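Local coordinates for protein branched-chain alpha-ketoacid decarboxylase (Lactococcus lactis, PDB 2VBF) that probably decarboxylates branched-chain and aromatic alpha-keto acids to the corresponding aldehydes, using thiamine diphosphate and a magnesium ion as cofactors, at residues 396-404 and 420-430; 445-455 and 471-482. All coordinates share one frame; numbering follows the deposited sequence.

Contact 1. Residues 396-404 and 420-430; sequences IVAEQGTSF and GQPLWGSIGYT. With TPP (thiamine diphosphate), chain F.
Glu399 reaches Thr430 and Gly428 through one carboxylate oxygen, and this is the tight half of the contact. OE1 accepts from Thr430 OG1 at 2.7 Å and from Gly428 N at 2.9 Å, both well above the carboxylate plane, while Thr430 N comes from the syn side, tilted 30° from the plane. Glu399 CG stands opposite the backbone N (chi1 -174°), and a bend at chi2 turns the carboxylate toward these three donors; OE2 takes Gln400 N at 2.8 Å. Replacing Glu399 by an alanine would probably leave Gly428 N, Thr430 N and the Thr430 hydroxyl without OE1, Gln400 N without OE2, and the type II turn Ser426-Tyr429 free to shift. That turn carries Ile427, the bulky residue which, as in related thiamine diphosphate enzymes, props the cofactor in its V shape: CD1 lies 3.6 Å from TPP CM4 and CG1 3.5 Å from TPP N3'. Gly425 O accepts from TPP N4' at 2.7 Å. Toward Gln421 and Pro422 the fit is looser and watery: one water links Gln400 NE2, Ala398 O and Gln421 N, another joins Gln400 OE1 to Pro422 O. Within this water-bridged side, Phe404 CZ packs directly on Pro422 CB (3.7 Å).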
loop_
_atom_site.group_PDB
_atom_site.type_symbol
_atom_site.label_atom_id
_atom_site.label_comp_id
_atom_site.label_asym_id
_atom_site.label_seq_id
_atom_site.Cartn_x
_atom_site.Cartn_y
_atom_site.Cartn_z
ATOM N N ILE A 396 -16.089 14.895 12.558
ATOM C CA ILE A 396 -14.699 15.369 12.582
ATOM C C ILE A 396 -13.779 14.175 12.370
ATOM O O ILE A 396 -13.876 13.176 13.081
ATOM C CB ILE A 396 -14.343 16.089 13.901
ATOM C CG1 ILE A 396 -15.066 17.448 13.985
ATOM C CG2 ILE A 396 -12.831 16.296 14.006
ATOM C CD1 ILE A 396 -14.621 18.332 15.165
ATOM N N VAL A 397 -12.897 14.279 11.385
ATOM C CA VAL A 397 -11.933 13.212 11.097
ATOM C C VAL A 397 -10.545 13.811 11.291
ATOM O O VAL A 397 -10.246 14.880 10.742
ATOM C CB VAL A 397 -12.107 12.653 9.664
ATOM C CG1 VAL A 397 -11.220 11.420 9.449
ATOM C CG2 VAL A 397 -13.571 12.345 9.343
ATOM N N ALA A 398 -9.709 13.160 12.098
ATOM C CA ALA A 398 -8.413 13.743 12.480
ATOM C C ALA A 398 -7.251 12.752 12.396
ATOM O O ALA A 398 -7.263 11.700 13.031
ATOM C CB ALA A 398 -8.483 14.359 13.856
ATOM N N GLU A 399 -6.239 13.133 11.624
ATOM C CA GLU A 399 -5.103 12.263 11.338
ATOM C C GLU A 399 -4.086 12.260 12.483
ATOM O O GLU A 399 -3.917 13.259 13.188
ATOM C CB GLU A 399 -4.421 12.733 10.054
ATOM C CG GLU A 399 -3.290 11.827 9.535
ATOM C CD GLU A 399 -3.769 10.414 9.331
ATOM O OE1 GLU A 399 -4.272 10.117 8.233
ATOM O OE2 GLU A 399 -3.658 9.614 10.281
ATOM N N GLN A 400 -3.408 11.129 12.655
ATOM C CA GLN A 400 -2.263 11.034 13.569
ATOM C C GLN A 400 -1.270 12.163 13.260
ATOM O O GLN A 400 -0.959 12.428 12.100
ATOM C CB GLN A 400 -1.592 9.656 13.452
ATOM C CG GLN A 400 -2.494 8.490 13.892
ATOM C CD GLN A 400 -3.015 8.669 15.307
ATOM O OE1 GLN A 400 -2.254 8.608 16.278
ATOM N NE2 GLN A 400 -4.323 8.896 15.435
ATOM N N GLY A 401 -0.800 12.812 14.322
ATOM C CA GLY A 401 -0.078 14.070 14.221
ATOM C C GLY A 401 -0.751 15.140 15.051
ATOM O O GLY A 401 -1.584 14.856 15.916
ATOM N N THR A 402 -0.383 16.396 14.803
ATOM C CA THR A 402 -0.968 17.494 15.578
ATOM C C THR A 402 -2.493 17.476 15.489
ATOM O O THR A 402 -3.159 17.797 16.466
ATOM C CB THR A 402 -0.403 18.876 15.171
ATOM O OG1 THR A 402 -0.761 19.197 13.822
ATOM C CG2 THR A 402 1.113 18.902 15.343
ATOM N N SER A 403 -3.030 17.103 14.330
ATOM C CA SER A 403 -4.497 17.087 14.128
ATOM C C SER A 403 -5.228 16.176 15.127
ATOM O O SER A 403 -6.163 16.611 15.809
ATOM C CB SER A 403 -4.849 16.683 12.702
ATOM O OG SER A 403 -4.449 17.644 11.745
ATOM N N PHE A 404 -4.806 14.917 15.228
ATOM C CA PHE A 404 -5.461 14.000 16.166
ATOM C C PHE A 404 -5.348 14.503 17.594
ATOM O O PHE A 404 -6.345 14.544 18.310
ATOM C CB PHE A 404 -4.899 12.578 16.086
ATOM C CG PHE A 404 -5.549 11.633 17.056
ATOM C CD1 PHE A 404 -6.773 11.079 16.768
ATOM C CD2 PHE A 404 -4.957 11.344 18.277
ATOM C CE1 PHE A 404 -7.387 10.218 17.658
ATOM C CE2 PHE A 404 -5.557 10.477 19.168
ATOM C CZ PHE A 404 -6.785 9.925 18.868
ATOM N N GLY A 420 -10.969 8.817 14.342
ATOM C CA GLY A 420 -9.526 8.815 14.544
ATOM C C GLY A 420 -9.090 7.364 14.720
ATOM O O GLY A 420 -9.898 6.497 15.051
ATOM N N GLN A 421 -7.808 7.103 14.500
ATOM C CA GLN A 421 -7.293 5.732 14.441
ATOM C C GLN A 421 -6.081 5.600 15.367
ATOM O O GLN A 421 -4.977 5.331 14.913
ATOM C CB GLN A 421 -6.927 5.405 12.993
ATOM C CG GLN A 421 -6.753 3.932 12.673
ATOM C CD GLN A 421 -6.102 3.701 11.326
ATOM O OE1 GLN A 421 -5.151 4.405 10.951
ATOM N NE2 GLN A 421 -6.601 2.718 10.585
ATOM N N PRO A 422 -6.280 5.792 16.679
ATOM C CA PRO A 422 -5.124 5.842 17.594
ATOM C C PRO A 422 -4.400 4.530 17.879
ATOM O O PRO A 422 -3.238 4.566 18.303
ATOM C CB PRO A 422 -5.736 6.381 18.889
ATOM C CG PRO A 422 -7.171 5.975 18.828
ATOM C CD PRO A 422 -7.550 6.021 17.390
ATOM N N LEU A 423 -5.072 3.393 17.703
ATOM C CA LEU A 423 -4.411 2.096 17.895
ATOM C C LEU A 423 -3.561 1.738 16.663
ATOM O O LEU A 423 -2.344 1.559 16.761
ATOM C CB LEU A 423 -5.426 0.980 18.186
ATOM C CG LEU A 423 -4.829 -0.435 18.180
ATOM C CD1 LEU A 423 -3.641 -0.559 19.175
ATOM C CD2 LEU A 423 -5.904 -1.491 18.476
ATOM N N TRP A 424 -4.195 1.612 15.501
ATOM C CA TRP A 424 -3.449 1.220 14.319
ATOM C C TRP A 424 -2.545 2.370 13.868
ATOM O O TRP A 424 -1.354 2.169 13.636
ATOM C CB TRP A 424 -4.355 0.705 13.203
ATOM C CG TRP A 424 -3.593 0.010 12.101
ATOM C CD1 TRP A 424 -3.607 0.331 10.773
ATOM C CD2 TRP A 424 -2.687 -1.102 12.232
ATOM N NE1 TRP A 424 -2.788 -0.522 10.064
ATOM C CE2 TRP A 424 -2.208 -1.408 10.935
ATOM C CE3 TRP A 424 -2.260 -1.884 13.316
ATOM C CZ2 TRP A 424 -1.303 -2.452 10.700
ATOM C CZ3 TRP A 424 -1.374 -2.918 13.083
ATOM C CH2 TRP A 424 -0.890 -3.182 11.795
ATOM N N GLY A 425 -3.096 3.579 13.818
ATOM C CA GLY A 425 -2.302 4.790 13.604
ATOM C C GLY A 425 -1.539 4.893 12.299
ATOM O O GLY A 425 -0.371 5.284 12.289
ATOM N N SER A 426 -2.212 4.590 11.201
ATOM C CA SER A 426 -1.592 4.566 9.882
ATOM C C SER A 426 -1.787 5.902 9.180
ATOM O O SER A 426 -2.888 6.208 8.712
ATOM C CB SER A 426 -2.178 3.435 9.031
ATOM O OG SER A 426 -1.420 3.268 7.845
ATOM N N ILE A 427 -0.729 6.709 9.108
ATOM C CA ILE A 427 -0.887 8.034 8.527
ATOM C C ILE A 427 -1.293 7.934 7.064
ATOM O O ILE A 427 -0.801 7.070 6.328
ATOM C CB ILE A 427 0.334 8.981 8.714
ATOM C CG1 ILE A 427 1.626 8.444 8.083
ATOM C CG2 ILE A 427 0.540 9.291 10.210
ATOM C CD1 ILE A 427 2.683 9.541 7.823
ATOM N N GLY A 428 -2.185 8.843 6.663
ATOM C CA GLY A 428 -2.785 8.845 5.343
ATOM C C GLY A 428 -4.185 8.266 5.349
ATOM O O GLY A 428 -4.988 8.606 4.497
ATOM N N TYR A 429 -4.449 7.363 6.298
ATOM C CA TYR A 429 -5.754 6.738 6.477
ATOM C C TYR A 429 -6.914 7.729 6.359
ATOM O O TYR A 429 -7.913 7.446 5.692
ATOM C CB TYR A 429 -5.819 6.025 7.851
ATOM C CG TYR A 429 -7.230 5.713 8.303
ATOM C CD1 TYR A 429 -7.918 4.633 7.789
ATOM C CD2 TYR A 429 -7.871 6.519 9.241
ATOM C CE1 TYR A 429 -9.221 4.355 8.206
ATOM C CE2 TYR A 429 -9.173 6.256 9.658
ATOM C CZ TYR A 429 -9.842 5.171 9.119
ATOM O OH TYR A 429 -11.142 4.907 9.518
ATOM N N THR A 430 -6.789 8.870 7.037
ATOM C CA THR A 430 -7.943 9.748 7.242
ATOM C C THR A 430 -8.543 10.369 5.978
ATOM O O THR A 430 -9.738 10.688 5.962
ATOM C CB THR A 430 -7.662 10.878 8.258
ATOM O OG1 THR A 430 -6.507 11.614 7.849
ATOM C CG2 THR A 430 -7.483 10.287 9.671
HETATM N "N1'" TPP F . 3.961 5.440 8.215
HETATM C "C2'" TPP F . 2.655 5.073 8.409
HETATM C CM2 TPP F . 1.932 4.341 7.313
HETATM N "N3'" TPP F . 2.044 5.369 9.602
HETATM C "C4'" TPP F . 2.725 6.025 10.605
HETATM N "N4'" TPP F . 2.104 6.271 11.735
HETATM C "C5'" TPP F . 4.051 6.427 10.406
HETATM C "C6'" TPP F . 4.670 6.126 9.200
HETATM C "C7'" TPP F . 4.817 7.179 11.470
HETATM N N3 TPP F . 4.289 8.522 11.690
HETATM C C2 TPP F . 3.398 8.907 12.676
HETATM S S1 TPP F . 2.986 10.471 12.695
HETATM C C5 TPP F . 3.983 10.744 11.445
HETATM C C4 TPP F . 4.653 9.616 10.970
HETATM C CM4 TPP F . 5.632 9.604 9.828
HETATM C C6 TPP F . 4.106 12.167 10.938
HETATM C C7 TPP F . 2.805 12.780 10.441
HETATM O O7 TPP F . 3.130 14.073 9.993
HETATM P PA TPP F . 2.011 15.117 9.545
HETATM O O1A TPP F . 0.884 14.432 8.805
HETATM O O2A TPP F . 2.687 16.181 8.701
HETATM O O3A TPP F . 1.420 15.629 10.960
HETATM P PB TPP F . 1.942 16.868 11.871
HETATM O O1B TPP F . 2.328 16.271 13.195
HETATM O O2B TPP F . 0.748 17.764 12.042
HETATM O O3B TPP F . 3.079 17.583 11.196
HETATM O O HOH W 1 -6.223 9.038 13.191
HETATM O O HOH W 2 -5.020 7.461 11.100
HETATM O O HOH W 3 -1.372 6.563 17.953
#

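Contact 2. Residues 445-455 and 471-482; sequences RHLLFIGDGSL and NPICFIINNDGY. With MG (magnesium ion), chain E; TPP (thiamine diphosphate), chain F.
Phe449 and Phe475 point the same way from neighbouring strands, their rings nearly parallel (4°) but slid apart, with centroids 4.8 Å from each other; Trp383 meets Phe449 edge-to-face. The guanidinium of Arg445 has Ile473 CG1 over one face, 3.5 Å above its plane, and Asn471 O at its edge, where NE donates at 2.7 Å. Tyr482 turns one face to the thiazolium methyl CM4 of the cofactor and takes Gly453 CA at its edge, 3.7 Å from CE1. Strands 445-451 and 473-478 run parallel at 8° with axes 4.7 Å apart, zipped by backbone bonds from His446 O-Ile473 N to Asp452 N-Ile477 O. Helices 452-458 and 462-467 lie between them in sequence, a beta-alpha-beta crossover, and the strand ends hold the GDG...NN signature of thiamine diphosphate enzymes. There Asp452 CG sits between the backbone N and the carbonyl carbon (chi1 51°), which brings OD1 to magnesium at 2.0 Å; Asn479 OD1, Gly481 O, TPP O2A, TPP O3B and a water complete six ligands. The other oxygen, OD2, accepts Gly481 N at 3.0 Å on the syn side, which, with the metal on OD1, helps fix the carboxylate's rotation and positions the loop that offers Gly481 O. An Asx turn, Asn478 OD1 to Asp480 N, shapes the same loop, while Asn478 ND2 bonds Glu546. Ser454 OG donates to TPP O1A at 2.6 Å.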
loop_
_atom_site.group_PDB
_atom_site.type_symbol
_atom_site.label_atom_id
_atom_site.label_comp_id
_atom_site.label_asym_id
_atom_site.label_seq_id
_atom_site.Cartn_x
_atom_site.Cartn_y
_atom_site.Cartn_z
ATOM N N ARG A 445 -22.025 16.513 7.673
ATOM C CA ARG A 445 -20.926 17.254 7.037
ATOM C C ARG A 445 -19.613 16.838 7.679
ATOM O O ARG A 445 -19.424 17.011 8.875
ATOM C CB ARG A 445 -21.096 18.776 7.166
ATOM C CG ARG A 445 -20.136 19.625 6.285
ATOM C CD ARG A 445 -20.795 19.976 4.974
ATOM N NE ARG A 445 -19.909 20.532 3.946
ATOM C CZ ARG A 445 -19.830 21.819 3.606
ATOM N NH1 ARG A 445 -20.530 22.746 4.255
ATOM N NH2 ARG A 445 -19.028 22.193 2.614
ATOM N N HIS A 446 -18.706 16.328 6.855
ATOM C CA HIS A 446 -17.390 15.913 7.309
ATOM C C HIS A 446 -16.364 17.031 7.237
ATOM O O HIS A 446 -16.223 17.703 6.199
ATOM C CB HIS A 446 -16.917 14.694 6.526
ATOM C CG HIS A 446 -17.603 13.431 6.937
ATOM N ND1 HIS A 446 -18.981 13.307 6.944
ATOM C CD2 HIS A 446 -17.114 12.239 7.357
ATOM C CE1 HIS A 446 -19.304 12.088 7.349
ATOM N NE2 HIS A 446 -18.190 11.426 7.622
ATOM N N LEU A 447 -15.669 17.203 8.352
ATOM C CA LEU A 447 -14.548 18.107 8.490
ATOM C C LEU A 447 -13.300 17.257 8.730
ATOM O O LEU A 447 -13.219 16.544 9.731
ATOM C CB LEU A 447 -14.772 19.048 9.673
ATOM C CG LEU A 447 -15.722 20.236 9.435
ATOM C CD1 LEU A 447 -17.162 19.796 9.190
ATOM C CD2 LEU A 447 -15.645 21.178 10.608
ATOM N N LEU A 448 -12.360 17.316 7.783
ATOM C CA LEU A 448 -11.087 16.584 7.854
ATOM C C LEU A 448 -9.931 17.486 8.251
ATOM O O LEU A 448 -9.735 18.537 7.655
ATOM C CB LEU A 448 -10.758 15.963 6.496
ATOM C CG LEU A 448 -9.397 15.272 6.348
ATOM C CD1 LEU A 448 -9.304 14.063 7.296
ATOM C CD2 LEU A 448 -9.145 14.869 4.913
ATOM N N PHE A 449 -9.158 17.028 9.230
ATOM C CA PHE A 449 -7.911 17.648 9.604
ATOM C C PHE A 449 -6.806 16.631 9.378
ATOM O O PHE A 449 -6.731 15.616 10.082
ATOM C CB PHE A 449 -7.956 18.094 11.057
ATOM C CG PHE A 449 -9.041 19.113 11.323
ATOM C CD1 PHE A 449 -8.794 20.465 11.145
ATOM C CD2 PHE A 449 -10.311 18.709 11.685
ATOM C CE1 PHE A 449 -9.794 21.402 11.356
ATOM C CE2 PHE A 449 -11.314 19.645 11.900
ATOM C CZ PHE A 449 -11.050 20.990 11.732
ATOM N N ILE A 450 -5.974 16.911 8.381
ATOM C CA ILE A 450 -4.881 16.029 7.987
ATOM C C ILE A 450 -3.593 16.835 7.798
ATOM O O ILE A 450 -3.620 17.955 7.284
ATOM C CB ILE A 450 -5.250 15.219 6.718
ATOM C CG1 ILE A 450 -4.167 14.174 6.410
ATOM C CG2 ILE A 450 -5.494 16.131 5.499
ATOM C CD1 ILE A 450 -4.607 13.146 5.361
ATOM N N GLY A 451 -2.471 16.275 8.242
ATOM C CA GLY A 451 -1.187 16.920 8.099
ATOM C C GLY A 451 -0.667 16.846 6.669
ATOM O O GLY A 451 -1.058 15.978 5.884
ATOM N N ASP A 452 0.222 17.773 6.328
ATOM C CA ASP A 452 0.926 17.729 5.061
ATOM C C ASP A 452 1.627 16.389 4.791
ATOM O O ASP A 452 1.481 15.817 3.711
ATOM C CB ASP A 452 1.922 18.904 4.932
ATOM C CG ASP A 452 2.870 19.076 6.135
ATOM O OD1 ASP A 452 2.708 18.488 7.232
ATOM O OD2 ASP A 452 3.814 19.870 5.975
ATOM N N GLY A 453 2.329 15.872 5.784
ATOM C CA GLY A 453 3.091 14.643 5.621
ATOM C C GLY A 453 2.194 13.452 5.374
ATOM O O GLY A 453 2.542 12.571 4.594
ATOM N N SER A 454 1.040 13.435 6.050
ATOM C CA SER A 454 0.070 12.338 5.939
ATOM C C SER A 454 -0.716 12.399 4.646
ATOM O O SER A 454 -0.972 11.365 4.016
ATOM C CB SER A 454 -0.887 12.365 7.129
ATOM O OG SER A 454 -0.207 12.098 8.346
ATOM N N LEU A 455 -1.108 13.606 4.228
ATOM C CA LEU A 455 -1.796 13.770 2.931
ATOM C C LEU A 455 -0.985 13.186 1.773
ATOM O O LEU A 455 -1.545 12.622 0.857
ATOM C CB LEU A 455 -2.107 15.243 2.640
ATOM C CG LEU A 455 -2.773 15.499 1.275
ATOM C CD1 LEU A 455 -4.194 14.906 1.204
ATOM C CD2 LEU A 455 -2.796 17.001 0.952
ATOM N N ASN A 471 -18.861 16.905 -0.699
ATOM C CA ASN A 471 -18.733 18.261 -0.193
ATOM C C ASN A 471 -18.124 18.385 1.207
ATOM O O ASN A 471 -18.570 19.207 1.992
ATOM C CB ASN A 471 -20.108 18.920 -0.216
ATOM C CG ASN A 471 -20.647 19.050 -1.596
ATOM O OD1 ASN A 471 -19.915 19.422 -2.522
ATOM N ND2 ASN A 471 -21.937 18.768 -1.764
ATOM N N PRO A 472 -17.068 17.608 1.509
ATOM C CA PRO A 472 -16.482 17.760 2.835
ATOM C C PRO A 472 -15.703 19.066 2.941
ATOM O O PRO A 472 -15.423 19.699 1.923
ATOM C CB PRO A 472 -15.523 16.575 2.908
ATOM C CG PRO A 472 -15.050 16.450 1.536
ATOM C CD PRO A 472 -16.304 16.634 0.710
ATOM N N ILE A 473 -15.335 19.435 4.163
ATOM C CA ILE A 473 -14.472 20.579 4.417
ATOM C C ILE A 473 -13.128 20.003 4.884
ATOM O O ILE A 473 -13.046 19.380 5.947
ATOM C CB ILE A 473 -15.057 21.516 5.487
ATOM C CG1 ILE A 473 -16.466 21.986 5.077
ATOM C CG2 ILE A 473 -14.091 22.701 5.755
ATOM C CD1 ILE A 473 -17.234 22.675 6.196
ATOM N N CYS A 474 -12.098 20.179 4.060
ATOM C CA CYS A 474 -10.800 19.566 4.287
ATOM C C CYS A 474 -9.790 20.626 4.667
ATOM O O CYS A 474 -9.624 21.608 3.936
ATOM C CB CYS A 474 -10.335 18.854 3.027
ATOM S SG CYS A 474 -11.454 17.567 2.485
ATOM N N PHE A 475 -9.142 20.425 5.809
ATOM C CA PHE A 475 -8.082 21.300 6.318
ATOM C C PHE A 475 -6.753 20.561 6.253
ATOM O O PHE A 475 -6.597 19.521 6.894
ATOM C CB PHE A 475 -8.339 21.713 7.763
ATOM C CG PHE A 475 -9.564 22.550 7.949
ATOM C CD1 PHE A 475 -9.513 23.927 7.753
ATOM C CD2 PHE A 475 -10.758 21.969 8.325
ATOM C CE1 PHE A 475 -10.642 24.704 7.935
ATOM C CE2 PHE A 475 -11.901 22.736 8.500
ATOM C CZ PHE A 475 -11.844 24.106 8.310
ATOM N N ILE A 476 -5.808 21.103 5.492
ATOM C CA ILE A 476 -4.464 20.515 5.351
ATOM C C ILE A 476 -3.507 21.345 6.208
ATOM O O ILE A 476 -3.329 22.547 5.958
ATOM C CB ILE A 476 -3.971 20.492 3.877
ATOM C CG1 ILE A 476 -4.949 19.733 2.965
ATOM C CG2 ILE A 476 -2.565 19.874 3.791
ATOM C CD1 ILE A 476 -6.163 20.512 2.527
ATOM N N ILE A 477 -2.896 20.718 7.216
ATOM C CA ILE A 477 -1.979 21.433 8.097
ATOM C C ILE A 477 -0.567 21.427 7.514
ATOM O O ILE A 477 0.178 20.478 7.653
ATOM C CB ILE A 477 -1.986 20.900 9.532
ATOM C CG1 ILE A 477 -3.411 20.966 10.103
ATOM C CG2 ILE A 477 -1.015 21.688 10.385
ATOM C CD1 ILE A 477 -3.535 20.531 11.538
ATOM N N ASN A 478 -0.220 22.522 6.846
ATOM C CA ASN A 478 1.106 22.665 6.294
ATOM C C ASN A 478 2.008 23.271 7.365
ATOM O O ASN A 478 2.003 24.492 7.577
ATOM C CB ASN A 478 1.070 23.531 5.036
ATOM C CG ASN A 478 2.454 23.802 4.481
ATOM O OD1 ASN A 478 3.465 23.436 5.091
ATOM N ND2 ASN A 478 2.511 24.453 3.333
ATOM N N ASN A 479 2.769 22.415 8.043
ATOM C CA ASN A 479 3.787 22.851 9.002
ATOM C C ASN A 479 5.193 22.397 8.574
ATOM O O ASN A 479 6.074 22.198 9.412
ATOM C CB ASN A 479 3.455 22.432 10.435
ATOM C CG ASN A 479 3.173 20.969 10.545
ATOM O OD1 ASN A 479 3.515 20.216 9.643
ATOM N ND2 ASN A 479 2.522 20.558 11.614
ATOM N N ASP A 480 5.378 22.256 7.267
ATOM C CA ASP A 480 6.685 21.987 6.686
ATOM C C ASP A 480 7.302 20.695 7.244
ATOM O O ASP A 480 8.479 20.676 7.630
ATOM C CB ASP A 480 7.604 23.195 6.934
ATOM C CG ASP A 480 8.874 23.168 6.096
ATOM O OD1 ASP A 480 8.886 22.540 5.000
ATOM O OD2 ASP A 480 9.859 23.780 6.557
ATOM N N GLY A 481 6.516 19.610 7.241
ATOM C CA GLY A 481 7.001 18.270 7.627
ATOM C C GLY A 481 6.271 17.567 8.766
ATOM O O GLY A 481 5.104 17.872 9.059
ATOM N N TYR A 482 6.985 16.652 9.427
ATOM C CA TYR A 482 6.400 15.721 10.395
ATOM C C TYR A 482 6.581 16.254 11.809
ATOM O O TYR A 482 7.525 15.875 12.524
ATOM C CB TYR A 482 7.044 14.327 10.321
ATOM C CG TYR A 482 7.028 13.563 9.002
ATOM C CD1 TYR A 482 5.918 13.542 8.161
ATOM C CD2 TYR A 482 8.131 12.804 8.634
ATOM C CE1 TYR A 482 5.912 12.772 6.994
ATOM C CE2 TYR A 482 8.142 12.045 7.464
ATOM C CZ TYR A 482 7.035 12.042 6.638
ATOM O OH TYR A 482 7.030 11.297 5.475
HETATM MG MG MG E . 3.076 18.183 9.145
HETATM N "N1'" TPP F . 3.961 5.440 8.215
HETATM C "C2'" TPP F . 2.655 5.073 8.409
HETATM C CM2 TPP F . 1.932 4.341 7.313
HETATM N "N3'" TPP F . 2.044 5.369 9.602
HETATM C "C4'" TPP F . 2.725 6.025 10.605
HETATM N "N4'" TPP F . 2.104 6.271 11.735
HETATM C "C5'" TPP F . 4.051 6.427 10.406
HETATM C "C6'" TPP F . 4.670 6.126 9.200
HETATM C "C7'" TPP F . 4.817 7.179 11.470
HETATM N N3 TPP F . 4.289 8.522 11.690
HETATM C C2 TPP F . 3.398 8.907 12.676
HETATM S S1 TPP F . 2.986 10.471 12.695
HETATM C C5 TPP F . 3.983 10.744 11.445
HETATM C C4 TPP F . 4.653 9.616 10.970
HETATM C CM4 TPP F . 5.632 9.604 9.828
HETATM C C6 TPP F . 4.106 12.167 10.938
HETATM C C7 TPP F . 2.805 12.780 10.441
HETATM O O7 TPP F . 3.130 14.073 9.993
HETATM P PA TPP F . 2.011 15.117 9.545
HETATM O O1A TPP F . 0.884 14.432 8.805
HETATM O O2A TPP F . 2.687 16.181 8.701
HETATM O O3A TPP F . 1.420 15.629 10.960
HETATM P PB TPP F . 1.942 16.868 11.871
HETATM O O1B TPP F . 2.328 16.271 13.195
HETATM O O2B TPP F . 0.748 17.764 12.042
HETATM O O3B TPP F . 3.079 17.583 11.196
HETATM O O HOH W 4 4.885 11.282 3.834
HETATM O O HOH W 5 1.028 18.632 9.444
#

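Contacts 1 and 2, their centres about 10 Å apart, share one parallel sheet in which strands 394-398 and 445-451 are neighbours: Val397 N lies 2.8 Å from Leu447 O and Val397 O 2.8 Å from Phe449 N, probable hydrogen bonds. Both reach the beta phosphate, Thr402 from contact 1, Asn479 and the magnesium from contact 2. Gly453 and Ser454 of contact 2 bind the alpha phosphate, whereas 420-430 supports the aminopyrimidine and thiazolium rings. They also touch where Ile427 CB packs 3.2 Å from Ser454 OG; the Ile427 side chain is about 9 Å from the magnesium. His136 of the second subunit bonds Trp424 O, and Pro47 of that subunit packs on Tyr482, placing the site near the dimer interface.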